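Local coordinates for uncharacterized protein (Bacteroides ovatus CL02T12C04, PDB 6PTM), which probably acts as an exo-carrageenase of glycoside hydrolase family GH42, hydrolysing carrageenan chains from their ends, at residues A[64-69]-A[137-142]; A[206-211]-A[272-277]; A[235-240]-A[260-265]. One frame throughout, in Å; residues are numbered along the deposited sequence.

Interaction 1 of 3, residues A[64-69]-A[137-142]; sequences SGINTL and AVMRGE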
loop_
_atom_site.group_PDB
_atom_site.type_symbol
_atom_site.label_atom_id
_atom_site.label_comp_id
_atom_site.label_asym_id
_atom_site.label_seq_id
_atom_site.Cartn_x
_atom_site.Cartn_y
_atom_site.Cartn_z
ATOM N N SER A 64 -32.221 3.190 23.450
ATOM C CA SER A 64 -31.441 3.884 24.507
ATOM C C SER A 64 -30.496 4.941 23.932
ATOM O O SER A 64 -29.692 5.466 24.719
ATOM C CB SER A 64 -30.677 2.895 25.315
ATOM O OG SER A 64 -31.501 1.766 25.544
ATOM N N GLY A 65 -30.524 5.185 22.620
ATOM C CA GLY A 65 -29.617 6.122 21.928
ATOM C C GLY A 65 -28.206 5.569 21.692
ATOM O O GLY A 65 -27.321 6.359 21.358
ATOM N N ILE A 66 -27.962 4.270 21.836
ATOM C CA ILE A 66 -26.625 3.683 21.521
ATOM C C ILE A 66 -26.447 3.651 19.991
ATOM O O ILE A 66 -27.351 3.173 19.296
ATOM C CB ILE A 66 -26.480 2.294 22.175
ATOM C CG1 ILE A 66 -26.468 2.399 23.710
ATOM C CG2 ILE A 66 -25.223 1.588 21.674
ATOM C CD1 ILE A 66 -26.663 1.080 24.433
ATOM N N ASN A 67 -25.286 4.075 19.494
ATOM C CA ASN A 67 -24.891 3.902 18.074
ATOM C C ASN A 67 -24.582 2.417 17.819
ATOM O O ASN A 67 -23.458 1.946 18.203
ATOM C CB ASN A 67 -23.664 4.755 17.711
ATOM C CG ASN A 67 -23.367 4.724 16.228
ATOM O OD1 ASN A 67 -23.848 3.814 15.535
ATOM N ND2 ASN A 67 -22.611 5.695 15.725
ATOM N N THR A 68 -25.501 1.695 17.158
ATOM C CA THR A 68 -25.389 0.232 16.916
ATOM C C THR A 68 -24.800 -0.039 15.522
ATOM O O THR A 68 -25.013 -1.146 14.999
ATOM C CB THR A 68 -26.741 -0.487 17.027
ATOM O OG1 THR A 68 -27.691 0.204 16.220
ATOM C CG2 THR A 68 -27.249 -0.562 18.437
ATOM N N LEU A 69 -24.088 0.906 14.916
ATOM C CA LEU A 69 -23.498 0.690 13.563
ATOM C C LEU A 69 -22.697 -0.621 13.534
ATOM O O LEU A 69 -22.847 -1.402 12.581
ATOM C CB LEU A 69 -22.633 1.885 13.155
ATOM C CG LEU A 69 -21.886 1.745 11.837
ATOM C CD1 LEU A 69 -22.860 1.570 10.659
ATOM C CD2 LEU A 69 -21.003 2.967 11.618
ATOM N N ALA A 137 -22.786 -5.414 27.228
ATOM C CA ALA A 137 -21.832 -4.670 28.072
ATOM C C ALA A 137 -21.982 -3.166 27.837
ATOM O O ALA A 137 -21.884 -2.396 28.814
ATOM C CB ALA A 137 -20.421 -5.151 27.797
ATOM N N VAL A 138 -22.102 -2.753 26.574
ATOM C CA VAL A 138 -22.301 -1.325 26.236
ATOM C C VAL A 138 -23.626 -0.853 26.864
ATOM O O VAL A 138 -23.634 0.228 27.464
ATOM C CB VAL A 138 -22.265 -1.075 24.726
ATOM C CG1 VAL A 138 -22.708 0.340 24.416
ATOM C CG2 VAL A 138 -20.877 -1.351 24.140
ATOM N N MET A 139 -24.694 -1.629 26.768
ATOM C CA MET A 139 -26.010 -1.197 27.305
ATOM C C MET A 139 -25.931 -1.075 28.828
ATOM O O MET A 139 -26.589 -0.208 29.354
ATOM C CB MET A 139 -27.123 -2.151 26.888
ATOM C CG MET A 139 -27.344 -2.122 25.400
ATOM S SD MET A 139 -28.197 -3.587 24.848
ATOM C CE MET A 139 -29.839 -3.159 25.435
ATOM N N ARG A 140 -25.082 -1.844 29.498
ATOM C CA ARG A 140 -24.950 -1.823 30.979
ATOM C C ARG A 140 -23.916 -0.817 31.453
ATOM O O ARG A 140 -23.604 -0.864 32.616
ATOM C CB ARG A 140 -24.524 -3.195 31.490
ATOM C CG ARG A 140 -25.625 -4.224 31.299
ATOM C CD ARG A 140 -25.235 -5.646 31.668
ATOM N NE ARG A 140 -26.251 -6.442 30.997
ATOM C CZ ARG A 140 -27.440 -6.766 31.519
ATOM N NH1 ARG A 140 -27.752 -6.418 32.759
ATOM N NH2 ARG A 140 -28.306 -7.466 30.804
ATOM N N GLY A 141 -23.309 -0.041 30.572
ATOM C CA GLY A 141 -22.329 0.974 30.975
ATOM C C GLY A 141 -20.982 0.385 31.333
ATOM O O GLY A 141 -20.193 1.127 31.923
ATOM N N GLU A 142 -20.685 -0.863 30.948
ATOM C CA GLU A 142 -19.444 -1.577 31.352
ATOM C C GLU A 142 -18.311 -1.343 30.337
ATOM O O GLU A 142 -17.172 -1.549 30.712
ATOM C CB GLU A 142 -19.693 -3.076 31.463
ATOM C CG GLU A 142 -20.629 -3.458 32.583
ATOM C CD GLU A 142 -21.209 -4.862 32.424
ATOM O OE1 GLU A 142 -20.953 -5.525 31.371
ATOM O OE2 GLU A 142 -21.960 -5.283 33.331
#
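Ile66 meets Val138 and Met139 with no ring or other flat group between them, so the contact has neither stacked faces nor edges. The one flat group here with a polar partner in its own segment is the carboxamide of Asn67, beside Ile66. Its OD1 accepts from the backbone N of Leu69 at 3.0 Å, with the donor tilted 26° from the carbonyl plane. This Asx turn lies at the start of helix 69-90.

The contact itself is aliphatic. A chi1 of -66° sets CG1 of Ile66 beside the backbone N and CG2 anti to it, which sends the branches to different partners: CG2 lies 3.9 Å from CG1 of Val138, while CD1 presses on the first methylene of the Met139 chain beyond CB, 3.4 Å from CG. This last pair is squeezed unusually close. CD1 of Ile66 is also 3.7 Å from CA of Met139, reaching the helix backbone itself. The Met139 side chain runs nearly perpendicular to that of Ile66. Together the segments bury 134 Å².

Both backbones turn at glycines. Gly65 ends helix 44-63 and Gly141 ends helix 109-139, each with positive phi in a Schellman motif. In the second of these, the N of Glu142 bonds to the O of Ala137 at 2.9 Å.

The contact lies at the surface of the N-terminal helical region, where the link from helix 44-63 to helix 69-90 packs on the C-terminal end of helix 109-139. Met139 also touches Leu57 and Ala61 of helix 44-63, and NH1 of Arg145 hydrogen-bonds to the O of Asn67.

Interaction 2 of 3, residues A[206-211]-A[272-277]; sequences GDISPK and KGTVPY
Ile208 and Gly273 bring their backbones to 6.3 Å between CA atoms, an extended loop residue set against a turn of helix 261-278. From Gly206 to Ser209 the chain is non-helical, and helix 210-218 starts at Pro210. In the other segment, helix 261-278 is kinked near Pro276, which has no N-H to give to the preceding turn; the N of Tyr277 instead bonds to the O of Thr274 at 3.1 Å.

With no side chain on Gly273, CG1 of Ile208 settles directly on its backbone, 3.8 Å from CA and 4.0 Å from the carbonyl O. The other branch, CG2, is anti to the backbone N of Ile208 and faces the methyl CG2 of Thr274 at 4.2 Å, a looser approach. The hydroxyl of Thr274 bonds within its own helix, to the O of Leu270. No hydrogen bond joins the two segments. The ring of Tyr277 has the carbonyl O atoms of Gly273 and Thr274 at its edge, in plane, and reaches on to Ile213 and Leu216.

Helices 210-218 and 261-278 follow successive parallel strands, 192-197 and 225-230: neighbouring beta-alpha-beta crossovers, as expected of the (beta/alpha)8 barrel of GH42 enzymes.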
loop_
_atom_site.group_PDB
_atom_site.type_symbol
_atom_site.label_atom_id
_atom_site.label_comp_id
_atom_site.label_asym_id
_atom_site.label_seq_id
_atom_site.Cartn_x
_atom_site.Cartn_y
_atom_site.Cartn_z
ATOM N N GLY A 206 -11.484 8.405 -33.787
ATOM C CA GLY A 206 -11.564 8.670 -32.337
ATOM C C GLY A 206 -12.968 8.507 -31.778
ATOM O O GLY A 206 -13.211 8.954 -30.665
ATOM N N ASP A 207 -13.858 7.868 -32.530
ATOM C CA ASP A 207 -15.255 7.682 -32.083
ATOM C C ASP A 207 -15.242 6.698 -30.912
ATOM O O ASP A 207 -14.473 5.715 -30.941
ATOM C CB ASP A 207 -16.168 7.191 -33.209
ATOM C CG ASP A 207 -16.480 8.226 -34.296
ATOM O OD1 ASP A 207 -16.327 9.430 -34.058
ATOM O OD2 ASP A 207 -16.834 7.799 -35.368
ATOM N N ILE A 208 -16.070 6.967 -29.913
ATOM C CA ILE A 208 -16.161 6.148 -28.681
ATOM C C ILE A 208 -17.336 5.197 -28.852
ATOM O O ILE A 208 -18.378 5.635 -29.319
ATOM C CB ILE A 208 -16.322 7.039 -27.450
ATOM C CG1 ILE A 208 -15.146 8.010 -27.311
ATOM C CG2 ILE A 208 -16.517 6.166 -26.214
ATOM C CD1 ILE A 208 -13.801 7.336 -27.250
ATOM N N SER A 209 -17.173 3.959 -28.405
ATOM C CA SER A 209 -18.259 2.958 -28.263
ATOM C C SER A 209 -19.540 3.623 -27.751
ATOM O O SER A 209 -19.566 4.189 -26.648
ATOM C CB SER A 209 -17.829 1.867 -27.345
ATOM O OG SER A 209 -18.962 1.085 -27.060
ATOM N N PRO A 210 -20.648 3.588 -28.525
ATOM C CA PRO A 210 -21.949 4.085 -28.054
ATOM C C PRO A 210 -22.410 3.589 -26.678
ATOM O O PRO A 210 -23.003 4.375 -25.995
ATOM C CB PRO A 210 -22.906 3.606 -29.154
ATOM C CG PRO A 210 -22.044 3.757 -30.389
ATOM C CD PRO A 210 -20.711 3.158 -29.926
ATOM N N LYS A 211 -22.092 2.351 -26.305
ATOM C CA LYS A 211 -22.451 1.753 -24.991
ATOM C C LYS A 211 -21.797 2.580 -23.883
ATOM O O LYS A 211 -22.448 2.806 -22.833
ATOM C CB LYS A 211 -22.005 0.286 -24.933
ATOM C CG LYS A 211 -22.367 -0.469 -23.657
ATOM C CD LYS A 211 -21.895 -1.935 -23.638
ATOM C CE LYS A 211 -22.591 -2.816 -22.612
ATOM N N LYS A 272 -10.351 12.282 -24.336
ATOM C CA LYS A 272 -11.104 13.388 -24.992
ATOM C C LYS A 272 -12.592 13.018 -25.083
ATOM O O LYS A 272 -13.418 13.881 -24.820
ATOM C CB LYS A 272 -10.442 13.572 -26.362
ATOM C CG LYS A 272 -10.931 14.658 -27.299
ATOM C CD LYS A 272 -9.997 14.776 -28.513
ATOM C CE LYS A 272 -10.699 14.869 -29.846
ATOM N NZ LYS A 272 -11.516 16.102 -29.926
ATOM N N GLY A 273 -12.918 11.757 -25.365
ATOM C CA GLY A 273 -14.289 11.342 -25.693
ATOM C C GLY A 273 -15.076 10.915 -24.466
ATOM O O GLY A 273 -16.306 10.705 -24.609
ATOM N N THR A 274 -14.416 10.796 -23.303
ATOM C CA THR A 274 -15.039 10.236 -22.084
ATOM C C THR A 274 -14.947 11.234 -20.932
ATOM O O THR A 274 -15.969 11.464 -20.293
ATOM C CB THR A 274 -14.426 8.875 -21.715
ATOM O OG1 THR A 274 -13.022 9.022 -21.455
ATOM C CG2 THR A 274 -14.662 7.850 -22.804
ATOM N N VAL A 275 -13.765 11.778 -20.651
ATOM C CA VAL A 275 -13.535 12.546 -19.396
ATOM C C VAL A 275 -14.435 13.773 -19.328
ATOM O O VAL A 275 -14.892 14.060 -18.230
ATOM C CB VAL A 275 -12.033 12.828 -19.172
ATOM C CG1 VAL A 275 -11.763 13.890 -18.126
ATOM C CG2 VAL A 275 -11.340 11.541 -18.810
ATOM N N PRO A 276 -14.823 14.497 -20.414
ATOM C CA PRO A 276 -15.786 15.595 -20.272
ATOM C C PRO A 276 -17.109 15.234 -19.572
ATOM O O PRO A 276 -17.672 16.074 -18.957
ATOM C CB PRO A 276 -16.043 16.026 -21.726
ATOM C CG PRO A 276 -14.708 15.746 -22.379
ATOM C CD PRO A 276 -14.327 14.394 -21.799
ATOM N N TYR A 277 -17.557 13.990 -19.652
ATOM C CA TYR A 277 -18.788 13.515 -18.983
ATOM C C TYR A 277 -18.550 13.282 -17.487
ATOM O O TYR A 277 -19.540 13.281 -16.732
ATOM C CB TYR A 277 -19.262 12.219 -19.629
ATOM C CG TYR A 277 -19.799 12.379 -21.024
ATOM C CD1 TYR A 277 -21.058 12.902 -21.254
ATOM C CD2 TYR A 277 -19.051 11.994 -22.119
ATOM C CE1 TYR A 277 -21.570 13.007 -22.541
ATOM C CE2 TYR A 277 -19.538 12.103 -23.413
ATOM C CZ TYR A 277 -20.817 12.603 -23.629
ATOM O OH TYR A 277 -21.283 12.714 -24.921
#

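Interaction 3 of 3, residues A[235-240]-A[260-265]; sequences PKWAEK and HPLARQ
Apolar contacts centre on Leu262, which points across to Ala238. CD2 of Leu262 lies 3.7 Å from the CB of Ala238. The other methyl of Leu262, CD1, approaches CZ3 of Trp237 obliquely at 4.3 Å. Separately, CD2 of Leu262 is 3.3 Å from the O of Ala238, a methyl-carbonyl contact and no hydrogen bond.

A polar group meets an aromatic edge at Gln265: NE2 comes near the plane of the indole, 3.9 Å from CH2 of Trp237, with ring and amide planes 22° apart. Chi1 of Trp237 (68°) sets CG between the backbone N and the carbonyl carbon, which turns the indole toward Leu262 and Gln265. Gln265 NE2 bonds to Asn204 OD1 and Trp237 NE1 to the O of Val201.

Hydrogen bonds order the helix start. ND1 of His260, the N-cap, accepts from the N of Leu262 at 2.9 Å in the ring plane. NE2 of His260 bonds to OD2 of Asp242, so both ring nitrogens have partners.

Helix segments 236-240 and 261-265 run nearly antiparallel, at 157°, with a closest axis approach of 11.0 Å. Both lie in the connection between parallel strands 225-230 and 288-292, a beta-alpha-beta crossover with an additional short helix, consistent with a (beta/alpha)8 barrel.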
loop_
_atom_site.group_PDB
_atom_site.type_symbol
_atom_site.label_atom_id
_atom_site.label_comp_id
_atom_site.label_asym_id
_atom_site.label_seq_id
_atom_site.Cartn_x
_atom_site.Cartn_y
_atom_site.Cartn_z
ATOM N N PRO A 235 -7.448 -1.667 -29.196
ATOM C CA PRO A 235 -8.444 -1.965 -30.238
ATOM C C PRO A 235 -7.865 -2.635 -31.505
ATOM O O PRO A 235 -6.812 -2.212 -31.992
ATOM C CB PRO A 235 -9.056 -0.600 -30.563
ATOM C CG PRO A 235 -7.986 0.392 -30.142
ATOM C CD PRO A 235 -7.316 -0.237 -28.929
ATOM N N LYS A 236 -8.555 -3.666 -32.017
ATOM C CA LYS A 236 -8.077 -4.488 -33.158
ATOM C C LYS A 236 -7.872 -3.597 -34.395
ATOM O O LYS A 236 -6.930 -3.839 -35.133
ATOM C CB LYS A 236 -9.038 -5.654 -33.437
ATOM C CG LYS A 236 -8.937 -6.787 -32.427
ATOM C CD LYS A 236 -7.649 -7.586 -32.546
ATOM C CE LYS A 236 -7.292 -8.359 -31.294
ATOM N NZ LYS A 236 -8.387 -9.284 -30.922
ATOM N N TRP A 237 -8.697 -2.591 -34.632
ATOM C CA TRP A 237 -8.510 -1.762 -35.849
ATOM C C TRP A 237 -7.112 -1.127 -35.822
ATOM O O TRP A 237 -6.494 -1.000 -36.903
ATOM C CB TRP A 237 -9.611 -0.716 -36.003
ATOM C CG TRP A 237 -9.552 0.349 -34.948
ATOM C CD1 TRP A 237 -10.317 0.424 -33.810
ATOM C CD2 TRP A 237 -8.689 1.505 -34.931
ATOM N NE1 TRP A 237 -9.982 1.546 -33.095
ATOM C CE2 TRP A 237 -8.969 2.204 -33.741
ATOM C CE3 TRP A 237 -7.687 1.991 -35.778
ATOM C CZ2 TRP A 237 -8.296 3.367 -33.392
ATOM C CZ3 TRP A 237 -7.003 3.131 -35.420
ATOM C CH2 TRP A 237 -7.320 3.822 -34.256
ATOM N N ALA A 238 -6.641 -0.698 -34.646
ATOM C CA ALA A 238 -5.325 -0.038 -34.485
ATOM C C ALA A 238 -4.229 -1.075 -34.712
ATOM O O ALA A 238 -3.199 -0.736 -35.317
ATOM C CB ALA A 238 -5.199 0.577 -33.109
ATOM N N GLU A 239 -4.416 -2.272 -34.178
ATOM C CA GLU A 239 -3.422 -3.359 -34.325
ATOM C C GLU A 239 -3.271 -3.702 -35.825
ATOM O O GLU A 239 -2.128 -3.832 -36.289
ATOM C CB GLU A 239 -3.857 -4.565 -33.496
ATOM C CG GLU A 239 -2.944 -5.744 -33.703
ATOM C CD GLU A 239 -3.247 -6.923 -32.806
ATOM O OE1 GLU A 239 -4.193 -6.798 -31.945
ATOM O OE2 GLU A 239 -2.524 -7.957 -32.975
ATOM N N LYS A 240 -4.387 -3.815 -36.557
ATOM C CA LYS A 240 -4.406 -4.116 -38.020
ATOM C C LYS A 240 -3.731 -2.957 -38.761
ATOM O O LYS A 240 -2.885 -3.220 -39.581
ATOM C CB LYS A 240 -5.838 -4.399 -38.513
ATOM C CG LYS A 240 -6.005 -4.509 -40.027
ATOM C CD LYS A 240 -7.403 -4.876 -40.505
ATOM N N HIS A 260 4.664 4.211 -28.932
ATOM C CA HIS A 260 4.163 4.188 -30.336
ATOM C C HIS A 260 3.175 5.334 -30.540
ATOM O O HIS A 260 2.276 5.506 -29.712
ATOM C CB HIS A 260 3.517 2.852 -30.660
ATOM C CG HIS A 260 3.313 2.651 -32.124
ATOM N ND1 HIS A 260 2.442 3.429 -32.851
ATOM C CD2 HIS A 260 3.870 1.772 -32.985
ATOM C CE1 HIS A 260 2.483 3.053 -34.113
ATOM N NE2 HIS A 260 3.345 2.019 -34.227
ATOM N N PRO A 261 3.285 6.157 -31.612
ATOM C CA PRO A 261 2.363 7.279 -31.826
ATOM C C PRO A 261 0.895 6.871 -31.902
ATOM O O PRO A 261 0.091 7.667 -31.521
ATOM C CB PRO A 261 2.772 7.892 -33.168
ATOM C CG PRO A 261 4.245 7.567 -33.245
ATOM C CD PRO A 261 4.386 6.194 -32.590
ATOM N N LEU A 262 0.580 5.668 -32.389
ATOM C CA LEU A 262 -0.826 5.269 -32.546
ATOM C C LEU A 262 -1.373 4.941 -31.148
ATOM O O LEU A 262 -2.583 5.141 -30.903
ATOM C CB LEU A 262 -0.912 4.101 -33.525
ATOM C CG LEU A 262 -2.318 3.619 -33.821
ATOM C CD1 LEU A 262 -3.100 4.700 -34.535
ATOM C CD2 LEU A 262 -2.278 2.343 -34.628
ATOM N N ALA A 263 -0.508 4.526 -30.229
ATOM C CA ALA A 263 -0.909 4.281 -28.829
ATOM C C ALA A 263 -1.301 5.616 -28.198
ATOM O O ALA A 263 -2.353 5.684 -27.540
ATOM C CB ALA A 263 0.203 3.587 -28.077
ATOM N N ARG A 264 -0.486 6.653 -28.394
ATOM C CA ARG A 264 -0.762 8.006 -27.859
ATOM C C ARG A 264 -2.045 8.601 -28.504
ATOM O O ARG A 264 -2.857 9.230 -27.764
ATOM C CB ARG A 264 0.484 8.884 -28.015
ATOM C CG ARG A 264 1.733 8.210 -27.462
ATOM C CD ARG A 264 2.337 8.935 -26.284
ATOM N NE ARG A 264 3.289 8.124 -25.508
ATOM C CZ ARG A 264 4.130 8.639 -24.609
ATOM N NH1 ARG A 264 4.170 9.953 -24.430
ATOM N NH2 ARG A 264 4.932 7.855 -23.908
ATOM N N GLN A 265 -2.245 8.433 -29.812
ATOM C CA GLN A 265 -3.501 8.889 -30.478
ATOM C C GLN A 265 -4.699 8.221 -29.772
ATOM O O GLN A 265 -5.695 8.905 -29.427
ATOM C CB GLN A 265 -3.486 8.565 -31.978
ATOM C CG GLN A 265 -4.838 8.818 -32.677
ATOM C CD GLN A 265 -4.847 8.254 -34.077
ATOM O OE1 GLN A 265 -3.882 8.449 -34.797
ATOM N NE2 GLN A 265 -5.881 7.487 -34.445
#

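Along the chain interaction 1 comes first and is complete before the others begin; interaction 3 then falls wholly between the two segments of interaction 2. Interactions 2 and 3 are neighbours, with centres 16 Å apart and nearest atoms about 6 Å apart. They share helix 261-278: its first turn serves interaction 3, its last turns interaction 2. Both lie in the connections that follow parallel strands 192-197 and 225-230. Interaction 1 stands far off among the N-terminal helices, its centre 51 Å from that of interaction 2 and 61 Å from that of interaction 3, and across the chain's centre from the latter. Each contact is local packing: interaction 1 within the N-terminal helices, interactions 2 and 3 on the outside of the parallel-strand domain.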